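Local structure of MGS-M5 (Unidentified, 4Q3N) at residues Y232-G235 against M236-R240. The protein probably catalyses the NAD-dependent interconversion of L-lactate and pyruvate, as a four-chain dehydrogenase built on a Rossmann fold. Numbering follows the deposited sequence.
Sequences YGIG and MALVR
Met236 N reaches back to Tyr232 O at 3.2 Å and opens the first turns of alpha-helix 232-246, where the i to i+4 ladder that defines the motif can be followed bond by bond in the C-terminal domain of this lactate/malate dehydrogenase fold. This N-H donor is tilted 22° from the plane of the Tyr232 carbonyl, and a second, weak bond runs to Gly233 O. That first turn lies at a subunit interface: Tyr232 O also accepts a bond from Tyr20 OH of the second subunit, whose Asp47 takes the backbone N-H groups of Tyr232 and Gly233. Ala237 N follows with a bond to Gly233 O in the carbonyl plane, while Ala237 CB lies 4.2 Å from Ile234 CD1 in one of two conformers of Ile234. Leu238 N gives the shortest rung, 2.8 Å to Ile234 O and nearly straight at 169°. With CG beside its own backbone N (chi1 -66°), Leu238 brings CG to 3.3 Å from Ile234 O and, in the same Ile234 conformer, CD1 to 3.9 Å from Ile234 CG1, the two side chains crossing obliquely. Leu238 also packs on Ser144, and on Tyr18 and Ala119 of the NAD-binding domain, joining this helix to it. Replaced by alanine, Leu238 would probably deprive Ile234 CG1 of the CD1 contact and open a gap toward Tyr18. Val239, which meets Ala21 and Met22 of helix 13-25, adds the next rung: its N bonds to Gly235 O at 3.1 Å, and CG2, anti to the carbonyl carbon, rests 3.2 Å from that same oxygen.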
ATOM      1  N   TYR A 232       5.846  16.487  11.922  1.00 20.24           N
ATOM      2  CA  TYR A 232       5.165  15.542  11.021  1.00 20.29           C
ATOM      3  C   TYR A 232       5.623  15.728   9.568  1.00 21.98           C
ATOM      4  O   TYR A 232       5.889  14.757   8.814  1.00 20.94           O
ATOM      5  CB  TYR A 232       3.637  15.697  11.152  1.00 20.63           C
ATOM      6  CG  TYR A 232       3.121  15.236  12.519  1.00 21.99           C
ATOM      7  CD1 TYR A 232       3.547  14.031  13.060  1.00 22.37           C
ATOM      8  CD2 TYR A 232       2.220  16.016  13.247  1.00 21.04           C
ATOM      9  CE1 TYR A 232       3.088  13.600  14.302  1.00 21.70           C
ATOM     10  CE2 TYR A 232       1.753  15.601  14.483  1.00 25.14           C
ATOM     11  CZ  TYR A 232       2.203  14.395  15.007  1.00 24.14           C
ATOM     12  OH  TYR A 232       1.782  13.994  16.255  1.00 22.92           O
ATOM     13  N   GLY A 233       5.750  16.975   9.154  1.00 22.50           N
ATOM     14  CA  GLY A 233       6.227  17.256   7.798  1.00 22.36           C
ATOM     15  C   GLY A 233       7.596  16.661   7.500  1.00 22.62           C
ATOM     16  O   GLY A 233       7.752  15.889   6.544  1.00 20.32           O
ATOM     17  N   ILE A 234       8.604  16.963   8.313  1.00 21.68           N
ATOM     18  CA  ILE A 234       9.954  16.445   8.037  0.50 21.18           C
ATOM     19  C   ILE A 234       9.946  14.909   8.132  1.00 21.33           C
ATOM     20  O   ILE A 234      10.649  14.222   7.391  1.00 22.81           O
ATOM     21  CB  ILE A 234      10.990  17.066   9.005  0.50 22.21           C
ATOM     22  CG1 ILE A 234      12.419  16.642   8.633  0.50 23.13           C
ATOM     23  CG2 ILE A 234      10.661  16.712  10.452  0.50 22.52           C
ATOM     24  CD1 ILE A 234      12.872  17.072   7.217  0.50 22.42           C
ATOM     25  N   GLY A 235       9.134  14.370   9.038  1.00 21.66           N
ATOM     26  CA  GLY A 235       9.083  12.918   9.147  1.00 20.76           C
ATOM     27  C   GLY A 235       8.741  12.257   7.808  1.00 22.12           C
ATOM     28  O   GLY A 235       9.364  11.266   7.402  1.00 22.62           O
ATOM     29  N   MET A 236       7.747  12.785   7.111  1.00 20.36           N
ATOM     30  CA  MET A 236       7.355  12.186   5.807  1.00 20.36           C
ATOM     31  C   MET A 236       8.357  12.502   4.683  1.00 21.34           C
ATOM     32  O   MET A 236       8.537  11.701   3.751  1.00 23.53           O
ATOM     33  CB  MET A 236       5.951  12.673   5.435  1.00 20.01           C
ATOM     34  CG  MET A 236       4.886  11.997   6.367  1.00 22.51           C
ATOM     35  SD  MET A 236       3.193  12.396   5.950  1.00 23.75           S
ATOM     36  CE  MET A 236       3.009  11.386   4.419  1.00 18.23           C
ATOM     37  N   ALA A 237       9.026  13.666   4.764  1.00 21.89           N
ATOM     38  CA  ALA A 237      10.090  13.989   3.813  1.00 22.61           C
ATOM     39  C   ALA A 237      11.222  12.959   3.979  1.00 22.79           C
ATOM     40  O   ALA A 237      11.750  12.448   2.986  1.00 22.42           O
ATOM     41  CB  ALA A 237      10.652  15.449   4.076  1.00 21.00           C
ATOM     42  N   LEU A 238      11.620  12.683   5.237  1.00 20.80           N
ATOM     43  CA  LEU A 238      12.694  11.709   5.477  1.00 21.37           C
ATOM     44  C   LEU A 238      12.294  10.289   4.985  1.00 20.57           C
ATOM     45  O   LEU A 238      13.138   9.518   4.475  1.00 20.91           O
ATOM     46  CB  LEU A 238      13.068  11.639   6.964  1.00 21.14           C
ATOM     47  CG  LEU A 238      13.706  12.936   7.518  1.00 22.65           C
ATOM     48  CD1 LEU A 238      13.778  12.978   9.086  1.00 19.16           C
ATOM     49  CD2 LEU A 238      15.110  13.161   6.867  1.00 22.92           C
ATOM     50  N   VAL A 239      11.029   9.938   5.180  1.00 19.48           N
ATOM     51  CA  VAL A 239      10.552   8.655   4.638  1.00 19.77           C
ATOM     52  C   VAL A 239      10.735   8.615   3.130  1.00 21.49           C
ATOM     53  O   VAL A 239      11.219   7.613   2.546  1.00 21.47           O
ATOM     54  CB  VAL A 239       9.077   8.405   4.993  1.00 18.90           C
ATOM     55  CG1 VAL A 239       8.581   7.127   4.204  1.00 16.39           C
ATOM     56  CG2 VAL A 239       8.988   8.217   6.503  1.00 19.48           C
ATOM     57  N   ARG A 240      10.383   9.715   2.476  1.00 22.31           N
ATOM     58  CA  ARG A 240      10.431   9.720   1.015  1.00 22.83           C
ATOM     59  C   ARG A 240      11.841   9.595   0.518  1.00 22.32           C
ATOM     60  O   ARG A 240      12.101   8.904  -0.487  1.00 24.97           O
ATOM     61  CB  ARG A 240       9.816  10.996   0.448  1.00 23.44           C
ATOM     62  CG  ARG A 240       9.568  10.921  -1.079  1.00 24.12           C
ATOM     63  CD  ARG A 240       8.491   9.778  -1.395  1.00 28.38           C
ATOM     64  NE  ARG A 240       8.420   9.432  -2.815  1.00 31.42           N
ATOM     65  CZ  ARG A 240       9.290   8.668  -3.477  1.00 31.39           C
ATOM     66  NH1 ARG A 240      10.390   8.206  -2.885  1.00 29.10           N
ATOM     67  NH2 ARG A 240       9.076   8.400  -4.765  1.00 30.98           N
TER